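PDB 6T84: trehalose monomycolate transport factor A from Mycolicibacterium smegmatis MC2 155, which is required for MmpL3-dependent transport of trehalose monomycolate to the mycobacterial cell wall, and for growth and cell elongation. Local coordinates for residues 39-44 against 63-68; 71-76 against 150-155; 82-87 against 177-182; 99-104 against 113-118. One frame throughout, in Å; residues are numbered along the deposited sequence.

Overall arrangement
The chain builds an antiparallel sheet, and the four contacts sample it from its middle to one edge. Contact 1 comes first: strand 60-67 returns to pack against the earlier loop 39-44, and this loop is closed before contact 2 begins. Contact 2 then pairs 71-76 with 150-155, joining neighbouring strands across a long excursion. Contact 3 starts within that excursion and ends beyond it, at 177-182 after helix 159-175, so contacts 2 and 3 cross. Contact 4, a hairpin at the sheet edge, falls within the spans of both. Contacts 1 and 2 touch through adjacent strands, as do contacts 3 and 4, whose centres are about 12 Å apart.

Contact 1 of 4, residues 39-44 against 63-68; sequences GVMSTV and FIFDIE
Val44 and Ile67 mark the nearest approach of the two backbones, and with 8.6 Å between their CA atoms the loop 39-44 meets the strand 63-67 through side chains alone. The loop makes a short 3-10 segment at Val40 and Met41 and a type I turn from Met41 to Val44, and Val40, Met41 and Val44 are the residues that meet the strand. The side chain of Met41 bends at chi2 (-55°) and then runs straight (chi3 172°), which carries Met41 CE out to meet Phe65 tip to tip, 3.7 Å from Phe65 CZ. The methyl lies at the edge of the phenyl ring, in its plane, rather than over a face. One bond back, Met41 SD rests 3.7 Å from CD1 of Ile67. The two branches of Ile67 divide the loop between them: Ile67 CD1 takes Met41 and also Val40 CG2, at 4.2 Å, while Ile67 CG2 faces Val44 CG1 at a looser 4.4 Å. The Phe65 ring has a further neighbour in Trp36, whose plane is nearly parallel to its own and which Met41 touches as well. Val73 of the adjoining strand 71-77 joins the cluster, meeting Val40, Met41 and Phe65. Asp66, between Phe65 and Ile67, instead engages Arg14 and Asn51, in keeping with the alternation of a strand. The contact thus illustrates how an irregular loop can be held to a sheet by dispersion and the exclusion of water: methyl, thioether and ring edge fit by shape, and their interactions impose little directional demand on the loop backbone.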
loop_
_atom_site.group_PDB
_atom_site.type_symbol
_atom_site.label_atom_id
_atom_site.label_comp_id
_atom_site.label_asym_id
_atom_site.label_seq_id
_atom_site.Cartn_x
_atom_site.Cartn_y
_atom_site.Cartn_z
ATOM N N GLY A 39 -1.554 -7.932 2.917
ATOM C CA GLY A 39 -0.253 -7.284 2.900
ATOM C C GLY A 39 0.417 -7.427 4.243
ATOM O O GLY A 39 0.385 -8.503 4.864
ATOM N N VAL A 40 0.978 -6.322 4.752
ATOM C CA VAL A 40 1.594 -6.376 6.080
ATOM C C VAL A 40 0.609 -6.542 7.215
ATOM O O VAL A 40 1.037 -6.860 8.335
ATOM C CB VAL A 40 2.500 -5.173 6.416
ATOM C CG1 VAL A 40 3.612 -5.096 5.458
ATOM C CG2 VAL A 40 1.738 -3.888 6.391
ATOM N N MET A 41 -0.687 -6.365 6.968
ATOM C CA MET A 41 -1.659 -6.463 8.055
ATOM C C MET A 41 -1.887 -7.901 8.509
ATOM O O MET A 41 -2.310 -8.108 9.647
ATOM C CB MET A 41 -2.998 -5.854 7.662
ATOM C CG MET A 41 -2.969 -4.487 7.088
ATOM S SD MET A 41 -2.132 -3.280 8.149
ATOM C CE MET A 41 -2.103 -1.883 7.036
ATOM N N SER A 42 -1.576 -8.894 7.673
ATOM C CA SER A 42 -1.840 -10.265 8.100
ATOM C C SER A 42 -0.774 -10.803 9.051
ATOM O O SER A 42 -1.070 -11.694 9.854
ATOM C CB SER A 42 -2.032 -11.182 6.894
ATOM O OG SER A 42 -0.892 -11.180 6.051
ATOM N N THR A 43 0.451 -10.272 8.996
ATOM C CA THR A 43 1.545 -10.735 9.845
ATOM C C THR A 43 1.727 -9.888 11.108
ATOM O O THR A 43 2.793 -9.931 11.734
ATOM C CB THR A 43 2.853 -10.840 9.054
ATOM O OG1 THR A 43 3.202 -9.561 8.507
ATOM C CG2 THR A 43 2.708 -11.851 7.919
ATOM N N VAL A 44 0.711 -9.111 11.493
ATOM C CA VAL A 44 0.758 -8.318 12.717
ATOM C C VAL A 44 -0.576 -8.419 13.443
ATOM O O VAL A 44 -1.617 -8.734 12.858
ATOM C CB VAL A 44 1.111 -6.829 12.482
ATOM C CG1 VAL A 44 2.462 -6.686 11.783
ATOM C CG2 VAL A 44 -0.008 -6.134 11.704
ATOM N N PHE A 63 -4.557 7.578 3.986
ATOM C CA PHE A 63 -4.093 7.469 5.372
ATOM C C PHE A 63 -2.652 7.002 5.394
ATOM O O PHE A 63 -2.289 6.124 4.608
ATOM C CB PHE A 63 -4.960 6.472 6.156
ATOM C CG PHE A 63 -6.484 6.807 6.137
ATOM C CD1 PHE A 63 -6.965 8.114 6.001
ATOM C CD2 PHE A 63 -7.399 5.824 6.271
ATOM C CE1 PHE A 63 -8.340 8.437 6.006
ATOM C CE2 PHE A 63 -8.767 6.120 6.304
ATOM C CZ PHE A 63 -9.232 7.431 6.171
ATOM N N ILE A 64 -1.816 7.609 6.224
ATOM C CA ILE A 64 -0.405 7.253 6.333
ATOM C C ILE A 64 -0.137 7.020 7.805
ATOM O O ILE A 64 -0.510 7.854 8.638
ATOM C CB ILE A 64 0.483 8.383 5.790
ATOM C CG1 ILE A 64 0.053 8.712 4.334
ATOM C CG2 ILE A 64 1.975 7.938 5.842
ATOM C CD1 ILE A 64 -0.796 9.964 4.199
ATOM N N PHE A 65 0.509 5.904 8.129
ATOM C CA PHE A 65 0.675 5.593 9.553
ATOM C C PHE A 65 1.813 4.597 9.718
ATOM O O PHE A 65 2.256 3.965 8.752
ATOM C CB PHE A 65 -0.623 5.044 10.182
ATOM C CG PHE A 65 -1.201 3.906 9.425
ATOM C CD1 PHE A 65 -0.791 2.591 9.696
ATOM C CD2 PHE A 65 -2.107 4.131 8.395
ATOM C CE1 PHE A 65 -1.286 1.507 8.927
ATOM C CE2 PHE A 65 -2.635 3.054 7.660
ATOM C CZ PHE A 65 -2.230 1.740 7.931
ATOM N N ASP A 66 2.306 4.486 10.955
ATOM C CA ASP A 66 3.340 3.522 11.288
ATOM C C ASP A 66 2.717 2.372 12.070
ATOM O O ASP A 66 1.831 2.582 12.905
ATOM C CB ASP A 66 4.433 4.162 12.158
ATOM C CG ASP A 66 5.109 5.328 11.482
ATOM O OD1 ASP A 66 5.144 5.376 10.232
ATOM O OD2 ASP A 66 5.662 6.181 12.212
ATOM N N ILE A 67 3.188 1.167 11.785
ATOM C CA ILE A 67 2.931 -0.006 12.615
ATOM C C ILE A 67 4.264 -0.321 13.267
ATOM O O ILE A 67 5.185 -0.786 12.597
ATOM C CB ILE A 67 2.453 -1.194 11.761
ATOM C CG1 ILE A 67 1.267 -0.742 10.872
ATOM C CG2 ILE A 67 2.136 -2.397 12.653
ATOM C CD1 ILE A 67 0.719 -1.845 9.965
ATOM N N GLU A 68 4.385 -0.066 14.572
ATOM C CA GLU A 68 5.712 -0.036 15.214
ATOM C C GLU A 68 6.633 -1.185 14.815
ATOM O O GLU A 68 6.253 -2.358 14.877
ATOM C CB GLU A 68 5.561 -0.036 16.726
ATOM C CG GLU A 68 5.207 1.309 17.309
ATOM C CD GLU A 68 4.786 1.190 18.750
ATOM O OE1 GLU A 68 5.671 1.171 19.625
ATOM O OE2 GLU A 68 3.570 1.083 19.004
#

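Contact 2 of 4, residues 71-76 against 150-155; sequences ATVIAL and LVAMPV
Thr72 and Met153 exchange backbone hydrogen bonds as an antiparallel hydrogen-bonded pair, with both Thr72 N to Met153 O and Met153 N to Thr72 O at 2.8 Å. Two residues along, Ile74 and Val151 repeat the pattern, and Ile74 N lies 2.9 Å from Val151 O. Val73 faces Ala152 and Ala75 faces Leu150 as the intervening non-hydrogen-bonded pairs. Leu150 sets CD2 against two residues of the opposite strand, 3.6 Å from Ala75 CB and 4.0 Å from Val73 CG1. On the other face, in the Met153 conformer described, its CE meets CD1 of Ile74. These are neighbouring strands well inside the nine-stranded antiparallel sheet of this piece of the N-terminal domain of TtfA, a domain necessary and sufficient for function and for interaction with MmpL3. Past Met153 the second segment leaves the regular pairing, but Val155 still packs against the start of the first strand, with CG2 only 3.3 Å from Ala71 C. Thr72 turns OG1 beside its own backbone N (chi1 -67°), where a water donates to it at 2.7 Å and also to Val155 O at 2.9 Å. The same hydroxyl is hydrogen-bonded to Asp66 OD1 on the preceding strand, so this buried polar group is gripped from strand 60-67 as well as by the water. Further out, helix 159-175 packs over the face carrying Ile74 and Val151, with Val169 touching both and Leu166 reaching Ile74. On the opposite face the loop residues Trp36 and Val40 touch Ala75 and Ala152, and Trp143, on the adjoining strand 141-144, touches Leu150 and Ala152.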
loop_
_atom_site.group_PDB
_atom_site.type_symbol
_atom_site.label_atom_id
_atom_site.label_comp_id
_atom_site.label_asym_id
_atom_site.label_seq_id
_atom_site.Cartn_x
_atom_site.Cartn_y
_atom_site.Cartn_z
ATOM N N ALA A 71 6.368 -1.380 9.628
ATOM C CA ALA A 71 6.255 -0.679 8.360
ATOM C C ALA A 71 5.603 0.675 8.567
ATOM O O ALA A 71 4.834 0.874 9.511
ATOM C CB ALA A 71 5.348 -1.453 7.392
ATOM N N THR A 72 5.829 1.569 7.606
ATOM C CA THR A 72 4.993 2.740 7.390
ATOM C C THR A 72 4.094 2.397 6.201
ATOM O O THR A 72 4.585 1.907 5.184
ATOM C CB THR A 72 5.860 3.963 7.061
ATOM O OG1 THR A 72 6.653 4.319 8.230
ATOM C CG2 THR A 72 5.034 5.199 6.612
ATOM N N VAL A 73 2.797 2.568 6.353
ATOM C CA VAL A 73 1.808 2.194 5.345
ATOM C C VAL A 73 1.115 3.439 4.827
ATOM O O VAL A 73 0.749 4.330 5.604
ATOM C CB VAL A 73 0.775 1.215 5.943
ATOM C CG1 VAL A 73 -0.262 0.848 4.899
ATOM C CG2 VAL A 73 1.505 -0.040 6.443
ATOM N N ILE A 74 0.854 3.468 3.521
ATOM C CA ILE A 74 0.013 4.482 2.896
ATOM C C ILE A 74 -1.152 3.746 2.260
ATOM O O ILE A 74 -0.932 2.816 1.465
ATOM C CB ILE A 74 0.811 5.254 1.822
ATOM C CG1 ILE A 74 2.012 5.955 2.455
ATOM C CG2 ILE A 74 -0.101 6.243 1.063
ATOM C CD1 ILE A 74 2.976 6.587 1.358
ATOM N N ALA A 75 -2.389 4.101 2.665
ATOM C CA ALA A 75 -3.606 3.475 2.136
ATOM C C ALA A 75 -4.415 4.515 1.384
ATOM O O ALA A 75 -4.753 5.554 1.955
ATOM C CB ALA A 75 -4.482 2.917 3.254
ATOM N N LEU A 76 -4.739 4.235 0.116
ATOM C CA LEU A 76 -5.479 5.161 -0.737
ATOM C C LEU A 76 -6.837 4.578 -1.113
ATOM O O LEU A 76 -6.925 3.429 -1.551
ATOM C CB LEU A 76 -4.687 5.452 -2.006
ATOM C CG LEU A 76 -5.363 6.336 -3.080
ATOM C CD1 LEU A 76 -5.590 7.753 -2.552
ATOM C CD2 LEU A 76 -4.487 6.396 -4.408
ATOM N N LEU A 150 -2.710 -0.052 -1.188
ATOM C CA LEU A 150 -1.771 0.225 -0.103
ATOM C C LEU A 150 -0.330 -0.031 -0.516
ATOM O O LEU A 150 -0.035 -0.906 -1.354
ATOM C CB LEU A 150 -2.077 -0.678 1.105
ATOM C CG LEU A 150 -3.520 -0.528 1.672
ATOM C CD1 LEU A 150 -4.413 -1.636 1.073
ATOM C CD2 LEU A 150 -3.519 -0.595 3.171
ATOM N N VAL A 151 0.564 0.731 0.101
ATOM C CA VAL A 151 2.004 0.537 -0.029
ATOM C C VAL A 151 2.608 0.484 1.373
ATOM O O VAL A 151 2.324 1.349 2.211
ATOM C CB VAL A 151 2.647 1.678 -0.847
ATOM C CG1 VAL A 151 4.217 1.598 -0.765
ATOM C CG2 VAL A 151 2.078 1.737 -2.312
ATOM N N ALA A 152 3.468 -0.512 1.619
ATOM C CA ALA A 152 4.203 -0.623 2.863
ATOM C C ALA A 152 5.671 -0.356 2.585
ATOM O O ALA A 152 6.240 -0.883 1.607
ATOM C CB ALA A 152 4.022 -1.996 3.514
ATOM N N MET A 153 6.290 0.484 3.402
ATOM C CA MET A 153 7.711 0.792 3.319
ATOM C C MET A 153 8.350 0.697 4.693
ATOM O O MET A 153 7.656 0.667 5.717
ATOM C CB MET A 153 7.910 2.208 2.736
ATOM C CG MET A 153 7.433 3.367 3.603
ATOM S SD MET A 153 7.550 5.004 2.814
ATOM C CE MET A 153 6.090 4.938 1.823
ATOM N N PRO A 154 9.678 0.692 4.773
ATOM C CA PRO A 154 10.327 0.678 6.099
ATOM C C PRO A 154 9.937 1.900 6.945
ATOM O O PRO A 154 9.723 2.999 6.432
ATOM C CB PRO A 154 11.824 0.663 5.769
ATOM C CG PRO A 154 11.855 0.021 4.400
ATOM C CD PRO A 154 10.652 0.570 3.666
ATOM N N VAL A 155 9.885 1.697 8.272
ATOM C CA VAL A 155 9.537 2.798 9.176
ATOM C C VAL A 155 10.628 3.831 9.218
ATOM O O VAL A 155 10.391 4.969 9.620
ATOM C CB VAL A 155 9.206 2.302 10.599
ATOM C CG1 VAL A 155 8.842 3.464 11.508
ATOM C CG2 VAL A 155 8.058 1.398 10.571
HETATM O O HOH W 1 8.477 6.345 7.977
#

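Contact 3 of 4, residues 82-87 against 177-182; sequences TNVVVD and RVLPPV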
loop_
_atom_site.group_PDB
_atom_site.type_symbol
_atom_site.label_atom_id
_atom_site.label_comp_id
_atom_site.label_asym_id
_atom_site.label_seq_id
_atom_site.Cartn_x
_atom_site.Cartn_y
_atom_site.Cartn_z
ATOM N N THR A 82 -13.259 -3.877 -5.867
ATOM C CA THR A 82 -13.035 -5.132 -6.568
ATOM C C THR A 82 -12.902 -6.266 -5.571
ATOM O O THR A 82 -12.452 -6.049 -4.451
ATOM C CB THR A 82 -11.751 -5.067 -7.421
ATOM O OG1 THR A 82 -11.600 -6.301 -8.126
ATOM C CG2 THR A 82 -10.429 -4.885 -6.587
ATOM N N ASN A 83 -13.261 -7.485 -5.984
ATOM C CA ASN A 83 -12.969 -8.643 -5.151
ATOM C C ASN A 83 -11.633 -9.292 -5.485
ATOM O O ASN A 83 -11.252 -10.250 -4.812
ATOM C CB ASN A 83 -14.035 -9.731 -5.279
ATOM C CG ASN A 83 -15.293 -9.415 -4.512
ATOM O OD1 ASN A 83 -15.280 -8.686 -3.514
ATOM N ND2 ASN A 83 -16.394 -9.996 -4.966
ATOM N N VAL A 84 -10.932 -8.832 -6.495
ATOM C CA VAL A 84 -9.602 -9.390 -6.797
ATOM C C VAL A 84 -8.554 -8.694 -5.932
ATOM O O VAL A 84 -8.632 -7.476 -5.713
ATOM C CB VAL A 84 -9.287 -9.199 -8.297
ATOM C CG1 VAL A 84 -7.871 -9.715 -8.699
ATOM C CG2 VAL A 84 -10.340 -9.906 -9.160
ATOM N N VAL A 85 -7.564 -9.451 -5.449
ATOM C CA VAL A 85 -6.400 -8.901 -4.734
ATOM C C VAL A 85 -5.173 -9.123 -5.597
ATOM O O VAL A 85 -4.935 -10.243 -6.040
ATOM C CB VAL A 85 -6.205 -9.569 -3.361
ATOM C CG1 VAL A 85 -4.860 -9.142 -2.699
ATOM C CG2 VAL A 85 -7.355 -9.208 -2.468
ATOM N N VAL A 86 -4.438 -8.067 -5.838
ATOM C CA VAL A 86 -3.083 -8.157 -6.416
ATOM C C VAL A 86 -2.102 -7.697 -5.352
ATOM O O VAL A 86 -2.331 -6.666 -4.693
ATOM C CB VAL A 86 -2.979 -7.294 -7.688
ATOM C CG1 VAL A 86 -1.514 -7.331 -8.284
ATOM C CG2 VAL A 86 -3.992 -7.774 -8.763
ATOM N N ASP A 87 -0.990 -8.432 -5.205
ATOM C CA ASP A 87 0.070 -8.108 -4.248
ATOM C C ASP A 87 1.375 -8.160 -5.037
ATOM O O ASP A 87 1.694 -9.188 -5.648
ATOM C CB ASP A 87 0.045 -9.169 -3.130
ATOM C CG ASP A 87 1.076 -8.950 -2.045
ATOM O OD1 ASP A 87 2.266 -8.888 -2.400
ATOM O OD2 ASP A 87 0.699 -8.898 -0.840
ATOM N N ARG A 177 -6.990 -0.082 -11.742
ATOM C CA ARG A 177 -8.356 0.339 -12.083
ATOM C C ARG A 177 -9.077 -0.683 -12.960
ATOM O O ARG A 177 -10.320 -0.723 -12.950
ATOM C CB ARG A 177 -8.366 1.709 -12.770
ATOM C CG ARG A 177 -8.244 2.904 -11.843
ATOM C CD ARG A 177 -8.052 4.200 -12.638
ATOM N NE ARG A 177 -8.838 4.176 -13.869
ATOM C CZ ARG A 177 -8.466 4.763 -15.004
ATOM N NH1 ARG A 177 -7.313 5.417 -15.059
ATOM N NH2 ARG A 177 -9.240 4.685 -16.083
ATOM N N VAL A 178 -8.317 -1.513 -13.701
ATOM C CA VAL A 178 -8.849 -2.561 -14.591
ATOM C C VAL A 178 -9.385 -3.781 -13.852
ATOM O O VAL A 178 -10.043 -4.623 -14.473
ATOM C CB VAL A 178 -7.828 -2.952 -15.689
ATOM C CG1 VAL A 178 -7.397 -1.702 -16.459
ATOM C CG2 VAL A 178 -6.656 -3.675 -15.081
ATOM N N LEU A 179 -9.173 -3.893 -12.533
ATOM C CA LEU A 179 -9.682 -5.054 -11.816
ATOM C C LEU A 179 -11.213 -5.037 -11.822
ATOM O O LEU A 179 -11.832 -3.957 -11.757
ATOM C CB LEU A 179 -9.169 -5.058 -10.379
ATOM C CG LEU A 179 -7.646 -5.288 -10.249
ATOM C CD1 LEU A 179 -7.258 -5.286 -8.764
ATOM C CD2 LEU A 179 -7.225 -6.575 -11.083
ATOM N N PRO A 180 -11.855 -6.207 -11.892
ATOM C CA PRO A 180 -13.302 -6.231 -12.158
ATOM C C PRO A 180 -14.090 -5.724 -10.963
ATOM O O PRO A 180 -13.664 -5.866 -9.808
ATOM C CB PRO A 180 -13.587 -7.723 -12.441
ATOM C CG PRO A 180 -12.439 -8.469 -11.780
ATOM C CD PRO A 180 -11.260 -7.555 -11.779
ATOM N N PRO A 181 -15.255 -5.129 -11.195
ATOM C CA PRO A 181 -16.090 -4.648 -10.084
ATOM C C PRO A 181 -16.638 -5.803 -9.257
ATOM O O PRO A 181 -16.676 -6.956 -9.688
ATOM C CB PRO A 181 -17.228 -3.900 -10.787
ATOM C CG PRO A 181 -16.812 -3.785 -12.254
ATOM C CD PRO A 181 -15.859 -4.910 -12.519
ATOM N N VAL A 182 -17.048 -5.483 -8.035
ATOM C CA VAL A 182 -17.681 -6.499 -7.182
ATOM C C VAL A 182 -19.005 -6.914 -7.810
ATOM O O VAL A 182 -19.827 -6.040 -8.136
ATOM C CB VAL A 182 -17.903 -5.937 -5.789
ATOM C CG1 VAL A 182 -18.580 -6.959 -4.898
ATOM C CG2 VAL A 182 -16.563 -5.531 -5.213
HETATM O O HOH W 2 -14.406 -8.420 -8.269
#
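Thr82 and Pro180 meet at an ST turn, the small motif in which a threonine hydroxyl accepts from the backbone N two residues on. Here Thr82 OG1 receives Val84 N at 3.1 Å, with a nearly straight N-H...O angle of 165°. The hydroxyl also works in the other direction, donating to Pro180 O at 2.7 Å from within the carbonyl plane. With OG1 anti to the backbone N (chi1 -178°) the hydroxyl faces Pro180; accepting one bond and giving another, it ties the approach to strand 86-90 to the tail that follows helix 159-175. From Leu179 to Pro181 that tail is extended, with polyproline II-like backbone angles. Leu179 points toward the first segment and its two methyls spread over a row of apolar neighbours: CD2 lies 4.0 Å from CG1 of Val84, and CD1 lies 4.1 Å from CG2 of Val86, with the CG2 methyl of Thr82 beside it. The Pro180 ring crosses Val84 at about a right angle, its CD 3.6 Å from Val84 CG2. Further toward the surface, Val182 crosses Asn83 in a similar way, and its CG1 packs 3.7 Å from the amide nitrogen ND2. The first segment is steadied from its other neighbours too: Val84 O and Val86 N are both hydrogen-bonded to the side chain of Asn144, and Val85 pairs with Thr115. At the outer end a water links the two backbones, accepting from Asn83 N at 2.7 Å and donating to Pro181 O at 3.1 Å.

Contact 4 of 4, residues 99-104 against 113-118; sequences NDIWLL and YSTNLD
Trp102 N reaches Ser114 O at 3.0 Å from well above the carbonyl plane, 45° out of it. Its companion is more regular, with Ser114 N 2.8 Å from Trp102 O and tilted only 18° from the carbonyl plane. Next along, Leu103 settles its CD1 over one face of the Tyr113 ring as a CH-pi contact, 4.2 Å from the centroid and 28° off the ring normal. Ile101 comes at about a right angle to Tyr113, toward its CB. The Trp102 indole instead offers its edge to the turn, with CZ3 3.6 Å from Thr115 O. A water donates to that same oxygen at 3.1 Å and to Asp100 O at 2.8 Å, bridging the two backbones at the open end of the hairpin. Leu117 then swings back toward the first strand, placing CD2 4.0 Å from CB of Leu104. Where the second strand ends, Ser114 OG accepts from Asn116 N at 3.1 Å in an ST turn and is also hydrogen-bonded to Val85 O, while Thr115 OG1 engages Val85 N. Asn116 is the N-cap, its OD1 bonded to Ala119 N. The whole is a beta hairpin, strands 102-107 and 110-114, at the edge of the antiparallel sheet, passing through an ST turn straight into the N-capped helix 117-123.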
loop_
_atom_site.group_PDB
_atom_site.type_symbol
_atom_site.label_atom_id
_atom_site.label_comp_id
_atom_site.label_asym_id
_atom_site.label_seq_id
_atom_site.Cartn_x
_atom_site.Cartn_y
_atom_site.Cartn_z
ATOM N N ASN A 99 -4.144 -18.465 1.960
ATOM C CA ASN A 99 -4.351 -19.676 1.176
ATOM C C ASN A 99 -5.248 -19.467 -0.041
ATOM O O ASN A 99 -5.581 -20.442 -0.722
ATOM C CB ASN A 99 -4.899 -20.812 2.070
ATOM C CG ASN A 99 -3.915 -21.211 3.168
ATOM O OD1 ASN A 99 -2.710 -21.322 2.923
ATOM N ND2 ASN A 99 -4.421 -21.407 4.386
ATOM N N ASP A 100 -5.633 -18.227 -0.348
ATOM C CA ASP A 100 -6.462 -17.923 -1.502
ATOM C C ASP A 100 -5.707 -17.086 -2.529
ATOM O O ASP A 100 -6.318 -16.470 -3.400
ATOM C CB ASP A 100 -7.766 -17.231 -1.101
ATOM C CG ASP A 100 -7.531 -15.901 -0.429
ATOM O OD1 ASP A 100 -6.368 -15.649 -0.035
ATOM O OD2 ASP A 100 -8.515 -15.128 -0.294
ATOM N N ILE A 101 -4.392 -17.021 -2.415
ATOM C CA ILE A 101 -3.603 -16.121 -3.251
ATOM C C ILE A 101 -2.366 -16.870 -3.736
ATOM O O ILE A 101 -1.758 -17.640 -2.987
ATOM C CB ILE A 101 -3.263 -14.821 -2.482
ATOM C CG1 ILE A 101 -2.591 -13.812 -3.436
ATOM C CG2 ILE A 101 -2.401 -15.096 -1.244
ATOM C CD1 ILE A 101 -2.487 -12.392 -2.887
ATOM N N TRP A 102 -2.036 -16.694 -5.008
ATOM C CA TRP A 102 -1.018 -17.510 -5.666
ATOM C C TRP A 102 -0.054 -16.652 -6.474
ATOM O O TRP A 102 -0.401 -15.570 -6.964
ATOM C CB TRP A 102 -1.666 -18.508 -6.621
ATOM C CG TRP A 102 -2.580 -19.395 -5.918
ATOM C CD1 TRP A 102 -2.248 -20.501 -5.187
ATOM C CD2 TRP A 102 -3.981 -19.257 -5.838
ATOM N NE1 TRP A 102 -3.378 -21.089 -4.670
ATOM C CE2 TRP A 102 -4.461 -20.347 -5.068
ATOM C CE3 TRP A 102 -4.894 -18.363 -6.400
ATOM C CZ2 TRP A 102 -5.797 -20.519 -4.796
ATOM C CZ3 TRP A 102 -6.238 -18.546 -6.120
ATOM C CH2 TRP A 102 -6.673 -19.605 -5.319
ATOM N N LEU A 103 1.155 -17.187 -6.672
ATOM C CA LEU A 103 2.160 -16.537 -7.523
ATOM C C LEU A 103 1.718 -16.518 -8.984
ATOM O O LEU A 103 1.509 -17.588 -9.583
ATOM C CB LEU A 103 3.481 -17.267 -7.403
ATOM C CG LEU A 103 4.651 -16.741 -8.252
ATOM C CD1 LEU A 103 5.084 -15.345 -7.865
ATOM C CD2 LEU A 103 5.807 -17.778 -8.146
ATOM N N LEU A 104 1.604 -15.314 -9.557
ATOM C CA LEU A 104 1.452 -15.150 -11.002
ATOM C C LEU A 104 2.799 -15.152 -11.728
ATOM O O LEU A 104 2.942 -15.817 -12.766
ATOM C CB LEU A 104 0.706 -13.836 -11.284
ATOM C CG LEU A 104 0.586 -13.476 -12.784
ATOM C CD1 LEU A 104 -0.195 -14.537 -13.570
ATOM C CD2 LEU A 104 0.018 -12.077 -13.041
ATOM N N TYR A 113 1.490 -11.628 -6.951
ATOM C CA TYR A 113 0.609 -12.665 -6.431
ATOM C C TYR A 113 -0.827 -12.175 -6.624
ATOM O O TYR A 113 -1.107 -10.960 -6.558
ATOM C CB TYR A 113 0.864 -12.916 -4.915
ATOM C CG TYR A 113 2.291 -13.293 -4.642
ATOM C CD1 TYR A 113 3.257 -12.299 -4.442
ATOM C CD2 TYR A 113 2.684 -14.600 -4.571
ATOM C CE1 TYR A 113 4.573 -12.611 -4.134
ATOM C CE2 TYR A 113 4.052 -14.916 -4.314
ATOM C CZ TYR A 113 4.957 -13.911 -4.109
ATOM O OH TYR A 113 6.296 -14.181 -3.903
ATOM N N SER A 114 -1.768 -13.094 -6.817
ATOM C CA SER A 114 -3.150 -12.642 -6.901
ATOM C C SER A 114 -4.114 -13.741 -6.510
ATOM O O SER A 114 -3.813 -14.939 -6.607
ATOM C CB SER A 114 -3.481 -12.197 -8.321
ATOM O OG SER A 114 -4.794 -11.641 -8.407
ATOM N N THR A 115 -5.304 -13.306 -6.097
ATOM C CA THR A 115 -6.427 -14.209 -5.860
ATOM C C THR A 115 -7.106 -14.626 -7.162
ATOM O O THR A 115 -7.936 -15.537 -7.135
ATOM C CB THR A 115 -7.471 -13.521 -4.951
ATOM O OG1 THR A 115 -7.908 -12.319 -5.595
ATOM C CG2 THR A 115 -6.908 -13.217 -3.600
ATOM N N ASN A 116 -6.784 -13.995 -8.306
ATOM C CA ASN A 116 -7.442 -14.347 -9.577
ATOM C C ASN A 116 -6.361 -14.168 -10.638
ATOM O O ASN A 116 -6.100 -13.045 -11.059
ATOM C CB ASN A 116 -8.645 -13.419 -9.807
ATOM C CG ASN A 116 -9.429 -13.706 -11.130
ATOM O OD1 ASN A 116 -8.855 -14.116 -12.160
ATOM N ND2 ASN A 116 -10.748 -13.467 -11.103
ATOM N N LEU A 117 -5.715 -15.263 -11.016
ATOM C CA LEU A 117 -4.538 -15.141 -11.878
ATOM C C LEU A 117 -4.910 -14.557 -13.236
ATOM O O LEU A 117 -4.133 -13.791 -13.827
ATOM C CB LEU A 117 -3.858 -16.503 -12.038
ATOM C CG LEU A 117 -3.244 -17.063 -10.734
ATOM C CD1 LEU A 117 -2.522 -18.412 -11.032
ATOM C CD2 LEU A 117 -2.326 -16.057 -10.043
ATOM N N ASP A 118 -6.086 -14.936 -13.759
ATOM C CA ASP A 118 -6.518 -14.414 -15.050
ATOM C C ASP A 118 -6.727 -12.909 -15.011
ATOM O O ASP A 118 -6.280 -12.186 -15.908
ATOM C CB ASP A 118 -7.811 -15.119 -15.486
ATOM C CG ASP A 118 -7.552 -16.514 -16.035
ATOM O OD1 ASP A 118 -6.391 -16.790 -16.420
ATOM O OD2 ASP A 118 -8.497 -17.330 -16.074
HETATM O O HOH W 3 -8.801 -16.946 -4.527
#